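Local coordinates for protein dipicolinate synthase subunit A (PDB 3D4O) that is subunit A of dipicolinate synthase, an oxidoreductase that probably makes the dipicolinate of bacterial spores, at residues Lys48-Ile51 with Asp52-Asp55. Numbering follows the deposited sequence.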
ATOM      1  N   LYS C  48       5.189   8.392  34.605  1.00 38.67           N
ATOM      2  CA  LYS C  48       4.148   9.042  33.815  1.00 38.76           C
ATOM      3  C   LYS C  48       3.525  10.174  34.582  1.00 38.83           C
ATOM      4  O   LYS C  48       3.275  10.094  35.794  1.00 39.17           O
ATOM      5  CB  LYS C  48       3.039   8.070  33.434  1.00 39.76           C
ATOM      6  CG  LYS C  48       3.420   6.960  32.509  1.00 44.23           C
ATOM      7  CD  LYS C  48       2.187   6.122  32.257  1.00 48.74           C
ATOM      8  CE  LYS C  48       2.440   4.935  31.371  1.00 52.04           C
ATOM      9  NZ  LYS C  48       1.178   4.155  31.323  1.00 54.57           N
HETATM   10  N   MSE C  49       3.260  11.249  33.866  1.00 38.10           N
HETATM   11  CA  MSE C  49       2.675  12.415  34.505  1.00 37.54           C
HETATM   12  C   MSE C  49       2.054  13.389  33.534  1.00 38.62           C
HETATM   13  O   MSE C  49       2.198  13.269  32.313  1.00 38.83           O
HETATM   14  CB  MSE C  49       3.754  13.145  35.317  1.00 37.25           C
HETATM   15  CG  MSE C  49       4.867  13.822  34.492  1.00 31.62           C
HETATM   16 SE   MSE C  49       6.327  14.379  35.677  0.75 33.44          SE
HETATM   17  CE  MSE C  49       6.986  12.617  36.185  1.00 37.33           C
ATOM     18  N   ARG C  50       1.356  14.347  34.130  1.00 39.08           N
ATOM     19  CA  ARG C  50       0.725  15.455  33.405  1.00 40.01           C
ATOM     20  C   ARG C  50       1.783  16.532  33.247  1.00 39.17           C
ATOM     21  O   ARG C  50       2.686  16.666  34.077  1.00 37.42           O
ATOM     22  CB  ARG C  50      -0.501  16.036  34.149  1.00 41.16           C
ATOM     23  CG  ARG C  50      -1.664  15.068  34.344  1.00 43.79           C
ATOM     24  CD  ARG C  50      -2.876  15.751  34.978  1.00 46.37           C
ATOM     25  NE  ARG C  50      -2.515  16.524  36.165  1.00 50.72           N
ATOM     26  CZ  ARG C  50      -2.265  15.991  37.355  1.00 53.41           C
ATOM     27  NH1 ARG C  50      -2.316  14.677  37.529  1.00 56.06           N
ATOM     28  NH2 ARG C  50      -1.942  16.775  38.371  1.00 55.35           N
ATOM     29  N   ILE C  51       1.636  17.317  32.190  1.00 39.23           N
ATOM     30  CA  ILE C  51       2.631  18.338  31.842  1.00 39.08           C
ATOM     31  C   ILE C  51       2.790  19.326  32.983  1.00 39.31           C
ATOM     32  O   ILE C  51       3.870  19.869  33.214  1.00 38.63           O
ATOM     33  CB  ILE C  51       2.313  19.050  30.482  1.00 39.35           C
ATOM     34  CG1 ILE C  51       3.625  19.509  29.835  1.00 41.33           C
ATOM     35  CG2 ILE C  51       1.291  20.158  30.668  1.00 37.80           C
ATOM     36  CD1 ILE C  51       3.489  20.056  28.415  1.00 42.96           C
ATOM     37  N   ASP C  52       1.704  19.503  33.723  1.00 40.16           N
ATOM     38  CA  ASP C  52       1.663  20.446  34.860  1.00 40.80           C
ATOM     39  C   ASP C  52       2.352  19.876  36.098  1.00 40.74           C
ATOM     40  O   ASP C  52       2.444  20.552  37.112  1.00 39.90           O
ATOM     41  CB  ASP C  52       0.216  20.872  35.195  1.00 40.78           C
ATOM     42  CG  ASP C  52      -0.645  19.727  35.711  1.00 42.52           C
ATOM     43  OD1 ASP C  52      -1.387  19.142  34.895  1.00 50.66           O
ATOM     44  OD2 ASP C  52      -0.562  19.379  36.909  1.00 46.70           O
ATOM     45  N   GLU C  53       2.829  18.637  36.007  1.00 40.15           N
ATOM     46  CA  GLU C  53       3.495  17.984  37.163  1.00 40.68           C
ATOM     47  C   GLU C  53       5.002  17.871  36.946  1.00 40.27           C
ATOM     48  O   GLU C  53       5.733  17.390  37.806  1.00 40.31           O
ATOM     49  CB  GLU C  53       2.943  16.568  37.395  1.00 41.47           C
ATOM     50  CG  GLU C  53       1.431  16.460  37.560  1.00 42.63           C
ATOM     51  CD  GLU C  53       0.975  15.028  37.883  1.00 44.35           C
ATOM     52  OE1 GLU C  53       0.962  14.660  39.073  1.00 47.36           O
ATOM     53  OE2 GLU C  53       0.577  14.285  36.964  1.00 40.06           O
ATOM     54  N   VAL C  54       5.446  18.315  35.779  1.00 39.83           N
ATOM     55  CA  VAL C  54       6.867  18.221  35.383  1.00 39.17           C
ATOM     56  C   VAL C  54       7.732  19.114  36.263  1.00 38.69           C
ATOM     57  O   VAL C  54       7.334  20.211  36.641  1.00 37.78           O
ATOM     58  CB  VAL C  54       7.062  18.508  33.855  1.00 39.22           C
ATOM     59  CG1 VAL C  54       8.530  18.455  33.445  1.00 39.33           C
ATOM     60  CG2 VAL C  54       6.271  17.500  33.016  1.00 39.32           C
ATOM     61  N   ASP C  55       8.890  18.584  36.628  1.00 39.00           N
ATOM     62  CA  ASP C  55       9.879  19.273  37.487  1.00 39.24           C
ATOM     63  C   ASP C  55      10.913  19.906  36.580  1.00 39.03           C
ATOM     64  O   ASP C  55      12.054  19.435  36.463  1.00 39.24           O
ATOM     65  CB  ASP C  55      10.533  18.263  38.440  1.00 39.46           C
ATOM     66  CG  ASP C  55      11.622  18.877  39.306  1.00 43.49           C
ATOM     67  OD1 ASP C  55      11.586  20.094  39.590  1.00 45.56           O
ATOM     68  OD2 ASP C  55      12.524  18.120  39.714  1.00 50.71           O
TER
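Arg50 meets two carboxylates in two different ways: Asp52 lies at the edge of its guanidinium, whereas the carboxylate of Glu53 is stacked over one face, the two planes only 17° apart. The edge pairing is side-on and two-pronged, Arg50 NE reaching Asp52 OD1 at 3.1 Å and Arg50 NH2 reaching Asp52 OD2 at 3.3 Å. Both oxygens offer their syn lone pairs, but they sit somewhat off the guanidinium plane and the bonds are bent. Over the face, Glu53 OE2 comes within 3.0 Å of Arg50 NH1, yet no N-H points at it, leaving a purely electrostatic attraction. That oxygen instead accepts a nearly straight bond from the backbone, Arg50 N to Glu53 OE2 at 2.9 Å, on its anti side. The return bond, Glu53 N to Arg50 O (2.8 Å), closes the 3-10 turn that follows the edge strand 46-49 of the Rossmann-like N-terminal sheet. A bend in the Arg50 chain at chi3 (-49°) brings the guanidinium alongside the Glu53 carboxylate. The selenium of Met49 (selenomethionine), on an unbranched, bent chain, lies 4.1 Å from Val54 CG2, and these apolar side chains, with Ile51, also touch Val34 of the neighbouring strand. Glutamate is long enough to serve backbone and guanidinium together, and aspartate, two residues on, can face NE and NH2 together; on this exposed surface, two acids around one arginine probably leave a net negative charge.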